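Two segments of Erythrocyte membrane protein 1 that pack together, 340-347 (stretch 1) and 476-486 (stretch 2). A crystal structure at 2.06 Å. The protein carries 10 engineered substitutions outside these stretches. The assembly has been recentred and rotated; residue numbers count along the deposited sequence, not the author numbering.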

# COMPACT_ATOMS: atom_id res chain seq x y z
N ASP A 340 31.58 7.86 9.60
CA ASP A 340 31.45 8.97 10.54
C ASP A 340 32.76 9.77 10.37
O ASP A 340 33.75 9.51 11.08
CB ASP A 340 31.22 8.49 11.99
CG ASP A 340 30.70 9.55 12.95
OD1 ASP A 340 31.08 10.74 12.79
OD2 ASP A 340 29.93 9.20 13.87
N GLU A 341 32.80 10.65 9.35
CA GLU A 341 33.98 11.44 9.00
C GLU A 341 34.53 12.31 10.15
O GLU A 341 35.74 12.34 10.36
CB GLU A 341 33.76 12.26 7.72
CG GLU A 341 33.66 11.41 6.46
CD GLU A 341 33.84 12.13 5.13
OE1 GLU A 341 33.69 13.38 5.08
OE2 GLU A 341 34.12 11.43 4.13
N GLN A 342 33.62 12.95 10.92
CA GLN A 342 33.90 13.80 12.08
C GLN A 342 34.64 13.02 13.17
O GLN A 342 35.54 13.57 13.82
CB GLN A 342 32.60 14.41 12.64
CG GLN A 342 32.81 15.67 13.48
CD GLN A 342 31.51 16.34 13.85
OE1 GLN A 342 30.74 16.79 12.99
NE2 GLN A 342 31.26 16.46 15.15
N ASN A 343 34.26 11.74 13.37
CA ASN A 343 34.86 10.84 14.35
C ASN A 343 35.89 9.88 13.72
O ASN A 343 36.20 8.83 14.29
CB ASN A 343 33.77 10.10 15.14
CG ASN A 343 33.04 10.98 16.12
OD1 ASN A 343 33.63 11.61 17.01
ND2 ASN A 343 31.72 11.04 15.99
N LYS A 344 36.43 10.27 12.54
CA LYS A 344 37.48 9.55 11.79
C LYS A 344 37.18 8.08 11.43
O LYS A 344 38.10 7.29 11.24
CB LYS A 344 38.87 9.73 12.47
CG LYS A 344 39.37 11.18 12.49
CD LYS A 344 40.72 11.33 13.19
CE LYS A 344 41.91 11.06 12.28
NZ LYS A 344 43.20 11.27 12.98
N LYS A 345 35.89 7.72 11.34
CA LYS A 345 35.43 6.38 10.97
C LYS A 345 35.13 6.33 9.47
O LYS A 345 34.27 7.08 8.98
CB LYS A 345 34.18 5.99 11.78
CG LYS A 345 33.65 4.59 11.47
CD LYS A 345 32.19 4.36 11.99
CE LYS A 345 32.03 4.35 13.50
NZ LYS A 345 32.96 3.40 14.16
N TYR A 346 35.82 5.43 8.78
CA TYR A 346 35.67 5.16 7.35
C TYR A 346 36.05 3.70 7.14
O TYR A 346 37.23 3.35 7.01
CB TYR A 346 36.52 6.11 6.49
CG TYR A 346 36.05 6.30 5.06
CD1 TYR A 346 35.87 7.57 4.52
CD2 TYR A 346 35.90 5.20 4.20
CE1 TYR A 346 35.50 7.75 3.19
CE2 TYR A 346 35.51 5.37 2.87
CZ TYR A 346 35.32 6.65 2.36
OH TYR A 346 34.94 6.82 1.05
N CYS A 347 35.02 2.86 7.13
CA CYS A 347 35.13 1.43 6.96
C CYS A 347 34.70 1.02 5.54
O CYS A 347 34.13 1.83 4.79
CB CYS A 347 34.27 0.74 8.02
SG CYS A 347 34.60 1.30 9.72
N THR A 476 42.43 9.69 4.32
CA THR A 476 43.00 10.52 5.36
C THR A 476 41.91 11.42 5.88
O THR A 476 41.29 12.18 5.13
CB THR A 476 44.27 11.27 4.90
OG1 THR A 476 45.25 10.31 4.52
CG2 THR A 476 44.85 12.18 5.98
N CYS A 477 41.64 11.28 7.17
CA CYS A 477 40.63 12.07 7.86
C CYS A 477 41.36 13.13 8.69
O CYS A 477 42.27 12.80 9.46
CB CYS A 477 39.74 11.17 8.72
SG CYS A 477 38.91 9.84 7.78
N THR A 478 41.03 14.40 8.43
CA THR A 478 41.63 15.56 9.09
C THR A 478 40.91 15.86 10.42
O THR A 478 39.90 15.21 10.74
CB THR A 478 41.63 16.79 8.15
OG1 THR A 478 40.29 17.14 7.78
CG2 THR A 478 42.48 16.57 6.90
N ASN A 479 41.44 16.83 11.19
CA ASN A 479 40.83 17.27 12.45
C ASN A 479 39.59 18.13 12.15
O ASN A 479 38.72 18.28 13.02
CB ASN A 479 41.84 18.01 13.33
CG ASN A 479 42.65 17.10 14.22
OD1 ASN A 479 42.27 16.81 15.36
ND2 ASN A 479 43.78 16.63 13.72
N ARG A 480 39.50 18.64 10.89
CA ARG A 480 38.40 19.45 10.34
C ARG A 480 37.07 18.67 10.34
O ARG A 480 36.00 19.28 10.45
CB ARG A 480 38.76 19.92 8.92
CG ARG A 480 38.04 21.19 8.48
CD ARG A 480 37.03 20.95 7.37
NE ARG A 480 35.78 20.35 7.86
CZ ARG A 480 34.66 21.03 8.11
NH1 ARG A 480 34.61 22.34 7.91
NH2 ARG A 480 33.58 20.40 8.55
N GLY A 481 37.16 17.34 10.24
CA GLY A 481 36.01 16.44 10.25
C GLY A 481 35.61 15.90 8.89
O GLY A 481 34.48 15.44 8.72
N ILE A 482 36.53 15.96 7.91
CA ILE A 482 36.28 15.45 6.56
C ILE A 482 37.36 14.49 6.12
O ILE A 482 38.55 14.73 6.36
CB ILE A 482 35.95 16.54 5.48
CG1 ILE A 482 37.06 17.59 5.32
CG2 ILE A 482 34.59 17.18 5.71
CD1 ILE A 482 37.82 17.46 4.00
N CYS A 483 36.94 13.37 5.51
CA CYS A 483 37.85 12.35 5.03
C CYS A 483 38.03 12.53 3.53
O CYS A 483 37.04 12.72 2.82
CB CYS A 483 37.35 10.95 5.38
SG CYS A 483 37.15 10.66 7.16
N ILE A 484 39.29 12.50 3.06
CA ILE A 484 39.67 12.66 1.65
C ILE A 484 40.31 11.38 1.11
O ILE A 484 40.98 10.67 1.87
CB ILE A 484 40.56 13.92 1.38
CG1 ILE A 484 41.88 13.91 2.20
CG2 ILE A 484 39.77 15.22 1.57
CD1 ILE A 484 43.12 14.49 1.47
N HIS A 485 40.12 11.09 -0.19
CA HIS A 485 40.71 9.91 -0.83
C HIS A 485 42.17 10.22 -1.12
O HIS A 485 42.47 11.26 -1.71
CB HIS A 485 39.97 9.57 -2.15
CG HIS A 485 38.58 9.01 -2.00
ND1 HIS A 485 37.82 9.22 -0.85
CD2 HIS A 485 37.84 8.30 -2.88
CE1 HIS A 485 36.66 8.62 -1.07
NE2 HIS A 485 36.63 8.06 -2.28
N ASN A 486 43.09 9.33 -0.66
CA ASN A 486 44.54 9.46 -0.88
C ASN A 486 44.89 9.43 -2.38
O ASN A 486 44.13 8.91 -3.19
CB ASN A 486 45.32 8.36 -0.14
CG ASN A 486 45.37 8.47 1.36
OD1 ASN A 486 45.23 9.55 1.96
ND2 ASN A 486 45.63 7.35 2.01

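Stretch 2 is a hairpin whose two strands are tied by backbone hydrogen bonds between Thr476 and Ile484 and by the disulfide from Cys477 SG to Cys483 SG (2.0 Å); stretch 1, a type I turn from Glu341 to Lys344 leading into a short strand, packs against it, burying 463 Å², both sides summed. Thr476 points away. Cys477, buried, points toward stretch 1, as does Cys483, so the disulfide lies on the contact side. The aliphatic part of Lys344 covers Cys477: Lys344 CG lies 3.8 Å from Cys477 CB, and Lys344 CE 3.3 Å from Cys477 O. A long methylene chain suits this place. Thr478 faces away and helps close the hairpin loop, OG1 donating a weak bond to Ile482 O, while Asn479 and Arg480 stay on the surface.

At Gly481 the two stretches come closest by CA, Gly481 CA lying 3.8 Å from Gln342 CA. Its phi of 103° calls for glycine, and a CB would also sit 3.6 Å from Gln342 CG. Beyond Ile482, Cys483 N donates a weak but nearly straight hydrogen bond to Glu341 OE1 (3.3 Å), the single hydrogen bond between the stretches; Glu341 points toward stretch 2 and is long enough to bring its carboxylate to this NH. Tyr346, buried and also pointing toward stretch 2, is broad enough to meet Cys483 CB with its ring edge, 3.8 Å from CD1, and His485 CE1 with its OH, at 3.3 Å.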